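Local coordinates for putative hexose oxidase (Nonomuraea sp. ATCC 39727, PDB 5AWV), which is an FAD-linked oxidoreductase that binds the glycopeptide antibiotic teicoplanin and probably oxidises one of its sugars, at residues E276-E279 against R280-P284; G404-V407 against N408-D411. All coordinates share one frame; numbering follows the deposited sequence.

Contact 1: E276-E279 against R280-P284; sequences EWYE and RNSGP
Arg280 N donates to Glu276 O at 3.1 Å, the last backbone i to i+4 bond of helix 264-280 that is not weak, before Asn281 becomes the first residue to leave helical backbone angles. One step on, the helix frays: Trp277 O receives weak bonds from Arg280 N, Asn281 N and the side-chain amide of Asn281, while Asn281 N also reaches weakly to Tyr278 O. Ser282 takes over with its hydroxyl, OG giving its proton to Tyr278 O at 2.7 Å in the carbonyl plane, on a lone pair; Ser282 OG is also hydrogen-bonded to Arg170 of helix 169-172. A water bridges the next step, donating to Glu279 O and accepting from Ser282 N. The result is a C-terminal helix end finished by side chains and solvent, where the chain turns off toward strand 291-298 of the seven-stranded antiparallel sheet. Asn281 lies across the indole of Trp277: its CB sits 3.7 Å from the centroid of the six-membered ring, 12° off the normal, a CH-pi contact, and its ND2 stands over the same face toward the rim, the amide plane tilted 37° from the ring. Trp277 brings that face round by setting CG anti to its backbone N (chi1 -171°); His329 and Tyr288 meet the indole edge-to-face. Arg280, bent at chi3, folds back along the helix, its guanidinium nearly perpendicular to the indole, with Glu276 O and Trp277 CA under one face. NH1 comes within 3.5 Å of Glu276 CB. NH1 and Glu276 OE2 are 4.6 Å apart, bridged by a water that donates to OE2 and accepts from NH1; Glu276 OE1 has its salt bridge with Arg374.

Contact 2: G404-V407 against N408-D411; sequences GGKV and NTVD
Local turn contacts join Gly405 to Asn408 and Lys406 to Thr409 in the long connection between strands 395-402 and 424-432, two neighbours in the seven-stranded antiparallel sheet. Asn408 N reaches back to Gly405 O at 2.8 Å (N-H...O 159°). Lys406 O is gripped twice by Thr409: by its backbone N at 3.2 Å, from above the carbonyl plane, and by OG1 at 2.8 Å, within that plane. The i to i+3 spacing of the backbone bonds marks a short 3-10 turn, entered through Gly404 and Gly405, both at positive phi. The threonine hydroxyl reaches its acceptor because OG1 stands between the backbone N and the carbonyl carbon (chi1 60°), leaving CG2 to approach Lys406 CD at 4.3 Å. Asn408 lays its amide beside the turn: ND2 is 3.5 Å from Gly404 CA and donates to Ala422 O, while OD1 rests 3.4 Å from Val407 CG1. Val407 O is hydrogen-bonded to Arg420. The lysine bends at chi2, and its NZ bonds Pro284 O.

Overall arrangement
Contact 1 precedes contact 2 in the chain, yet their centres lie only 12 Å apart, on the same side of the protein's centre. The loop that leaves helix 264-280 packs against the turn at 404-411: Ser282 O is 2.8 Å from Gly405 N, a probable hydrogen bond, and Pro284 CB meets Thr409 CG2 at 3.5 Å. Arg170 touches both, through Asn281 and Ser282 in one and Lys406 in the other. In contact 2, the Val407 side chain is about 10 Å from FAD and about 6 Å from that of Tyr165, an FAD-binding residue. In contact 1, the Glu276 side chain is about 7 Å from that of Arg269 and about 9 Å from a bound aminoglucuronic acid.

Contact 1: E276-E279 against R280-P284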
loop_
_atom_site.group_PDB
_atom_site.type_symbol
_atom_site.label_atom_id
_atom_site.label_comp_id
_atom_site.label_asym_id
_atom_site.label_seq_id
_atom_site.Cartn_x
_atom_site.Cartn_y
_atom_site.Cartn_z
ATOM N N GLU A 276 -10.062 -25.396 -3.608
ATOM C CA GLU A 276 -9.672 -26.574 -2.858
ATOM C C GLU A 276 -8.174 -26.781 -2.769
ATOM O O GLU A 276 -7.670 -27.211 -1.739
ATOM C CB GLU A 276 -10.393 -27.854 -3.382
ATOM C CG GLU A 276 -11.891 -27.738 -2.994
ATOM C CD GLU A 276 -12.848 -28.735 -3.638
ATOM O OE1 GLU A 276 -14.115 -28.543 -3.568
ATOM O OE2 GLU A 276 -12.342 -29.693 -4.224
ATOM N N TRP A 277 -7.461 -26.487 -3.861
ATOM C CA TRP A 277 -6.015 -26.560 -3.837
ATOM C C TRP A 277 -5.456 -25.579 -2.718
ATOM O O TRP A 277 -4.649 -25.979 -1.884
ATOM C CB TRP A 277 -5.402 -26.215 -5.215
ATOM C CG TRP A 277 -3.977 -26.493 -5.216
ATOM C CD1 TRP A 277 -3.332 -27.659 -5.540
ATOM C CD2 TRP A 277 -2.960 -25.577 -4.761
ATOM N NE1 TRP A 277 -1.978 -27.498 -5.334
ATOM C CE2 TRP A 277 -1.732 -26.222 -4.882
ATOM C CE3 TRP A 277 -2.986 -24.214 -4.354
ATOM C CZ2 TRP A 277 -0.523 -25.604 -4.517
ATOM C CZ3 TRP A 277 -1.766 -23.617 -4.015
ATOM C CH2 TRP A 277 -0.577 -24.284 -4.102
ATOM N N TYR A 278 -5.899 -24.347 -2.731
ATOM C CA TYR A 278 -5.533 -23.363 -1.678
ATOM C C TYR A 278 -5.954 -23.823 -0.273
ATOM O O TYR A 278 -5.177 -23.606 0.646
ATOM C CB TYR A 278 -5.958 -21.898 -1.986
ATOM C CG TYR A 278 -4.952 -21.159 -2.823
ATOM C CD1 TYR A 278 -3.856 -20.559 -2.225
ATOM C CD2 TYR A 278 -5.005 -21.162 -4.203
ATOM C CE1 TYR A 278 -2.883 -19.888 -2.923
ATOM C CE2 TYR A 278 -4.013 -20.515 -4.945
ATOM C CZ TYR A 278 -2.936 -19.835 -4.293
ATOM O OH TYR A 278 -1.938 -19.183 -5.021
ATOM N N GLU A 279 -7.076 -24.538 -0.090
ATOM C CA GLU A 279 -7.421 -25.059 1.247
ATOM C C GLU A 279 -6.425 -26.053 1.727
ATOM O O GLU A 279 -6.162 -26.096 2.907
ATOM C CB GLU A 279 -8.773 -25.765 1.277
ATOM C CG GLU A 279 -9.943 -24.897 1.047
ATOM C CD GLU A 279 -11.288 -25.673 0.989
ATOM O OE1 GLU A 279 -12.352 -25.069 0.757
ATOM O OE2 GLU A 279 -11.287 -26.897 1.098
ATOM N N ARG A 280 -5.889 -26.881 0.825
ATOM C CA ARG A 280 -4.959 -27.925 1.174
ATOM C C ARG A 280 -3.532 -27.476 1.294
ATOM O O ARG A 280 -2.772 -28.100 2.023
ATOM C CB ARG A 280 -5.007 -29.106 0.156
ATOM C CG ARG A 280 -6.347 -29.831 0.077
ATOM C CD ARG A 280 -6.266 -31.094 -0.838
ATOM N NE ARG A 280 -5.801 -30.779 -2.215
ATOM C CZ ARG A 280 -6.573 -30.406 -3.258
ATOM N NH1 ARG A 280 -7.910 -30.317 -3.138
ATOM N NH2 ARG A 280 -6.008 -30.092 -4.442
ATOM N N ASN A 281 -3.159 -26.401 0.600
ATOM C CA ASN A 281 -1.737 -26.060 0.415
ATOM C C ASN A 281 -1.301 -24.618 0.887
ATOM O O ASN A 281 -0.471 -23.962 0.209
ATOM C CB ASN A 281 -1.400 -26.300 -1.039
ATOM C CG ASN A 281 -1.527 -27.801 -1.390
ATOM O OD1 ASN A 281 -0.836 -28.602 -0.800
ATOM N ND2 ASN A 281 -2.474 -28.148 -2.193
ATOM N N SER A 282 -1.926 -24.146 1.978
ATOM C CA SER A 282 -1.638 -22.817 2.479
ATOM C C SER A 282 -1.129 -22.832 3.900
ATOM O O SER A 282 -1.095 -21.798 4.562
ATOM C CB SER A 282 -2.856 -21.959 2.308
ATOM O OG SER A 282 -3.130 -21.897 0.916
ATOM N N GLY A 283 -0.789 -24.000 4.417
ATOM C CA GLY A 283 -0.223 -24.119 5.768
ATOM C C GLY A 283 1.185 -23.535 5.808
ATOM O O GLY A 283 1.898 -23.560 4.797
ATOM N N PRO A 284 1.594 -22.973 6.964
ATOM C CA PRO A 284 2.933 -22.403 7.145
ATOM C C PRO A 284 4.081 -23.415 6.881
ATOM O O PRO A 284 5.202 -23.025 6.519
ATOM C CB PRO A 284 2.951 -22.003 8.619
ATOM C CG PRO A 284 1.685 -22.444 9.259
ATOM C CD PRO A 284 0.725 -22.858 8.176
HETATM O O HOH W 1 -10.005 -30.403 -5.365
HETATM O O HOH W 2 -3.918 -25.102 3.749
#

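Contact 2: G404-V407 against N408-D411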
loop_
_atom_site.group_PDB
_atom_site.type_symbol
_atom_site.label_atom_id
_atom_site.label_comp_id
_atom_site.label_asym_id
_atom_site.label_seq_id
_atom_site.Cartn_x
_atom_site.Cartn_y
_atom_site.Cartn_z
ATOM N N GLY A 404 -2.028 -16.597 2.977
ATOM C CA GLY A 404 -1.725 -17.601 3.962
ATOM C C GLY A 404 -0.276 -17.934 4.109
ATOM O O GLY A 404 0.565 -17.026 4.109
ATOM N N GLY A 405 0.027 -19.217 4.211
ATOM C CA GLY A 405 1.390 -19.706 4.418
ATOM C C GLY A 405 1.924 -19.065 5.730
ATOM O O GLY A 405 1.232 -19.071 6.791
ATOM N N LYS A 406 3.044 -18.384 5.636
ATOM C CA LYS A 406 3.729 -17.840 6.838
ATOM C C LYS A 406 3.029 -16.682 7.515
ATOM O O LYS A 406 3.242 -16.415 8.690
ATOM C CB LYS A 406 5.149 -17.377 6.507
ATOM C CG LYS A 406 6.115 -18.484 6.175
ATOM C CD LYS A 406 6.072 -19.713 7.071
ATOM C CE LYS A 406 7.306 -20.554 6.860
ATOM N NZ LYS A 406 7.350 -21.538 7.978
ATOM N N VAL A 407 2.150 -16.021 6.791
ATOM C CA VAL A 407 1.219 -15.102 7.372
ATOM C C VAL A 407 0.514 -15.740 8.562
ATOM O O VAL A 407 0.336 -15.081 9.625
ATOM C CB VAL A 407 0.147 -14.666 6.371
ATOM C CG1 VAL A 407 -0.917 -13.901 7.081
ATOM C CG2 VAL A 407 0.704 -13.812 5.260
ATOM N N ASN A 408 0.194 -17.015 8.461
ATOM C CA ASN A 408 -0.688 -17.629 9.417
ATOM C C ASN A 408 0.028 -18.276 10.579
ATOM O O ASN A 408 -0.599 -18.936 11.358
ATOM C CB ASN A 408 -1.582 -18.659 8.758
ATOM C CG ASN A 408 -2.491 -18.038 7.649
ATOM O OD1 ASN A 408 -2.553 -16.877 7.510
ATOM N ND2 ASN A 408 -3.170 -18.846 6.893
ATOM N N THR A 409 1.291 -17.964 10.768
ATOM C CA THR A 409 1.995 -18.349 12.031
ATOM C C THR A 409 1.688 -17.348 13.176
ATOM O O THR A 409 2.011 -17.593 14.323
ATOM C CB THR A 409 3.483 -18.400 11.789
ATOM O OG1 THR A 409 3.945 -17.107 11.356
ATOM C CG2 THR A 409 3.884 -19.462 10.766
ATOM N N VAL A 410 1.181 -16.174 12.857
ATOM C CA VAL A 410 1.010 -15.089 13.809
ATOM C C VAL A 410 -0.365 -15.168 14.482
ATOM O O VAL A 410 -1.359 -15.447 13.844
ATOM C CB VAL A 410 1.202 -13.730 13.100
ATOM C CG1 VAL A 410 0.981 -12.549 14.030
ATOM C CG2 VAL A 410 2.654 -13.638 12.556
ATOM N N ASP A 411 -0.442 -14.926 15.777
ATOM C CA ASP A 411 -1.688 -14.917 16.479
ATOM C C ASP A 411 -2.536 -13.722 15.997
ATOM O O ASP A 411 -2.004 -12.642 15.796
ATOM C CB ASP A 411 -1.400 -14.713 17.949
ATOM C CG ASP A 411 -2.644 -14.764 18.781
ATOM O OD1 ASP A 411 -3.291 -13.729 18.957
ATOM O OD2 ASP A 411 -3.017 -15.898 19.202
#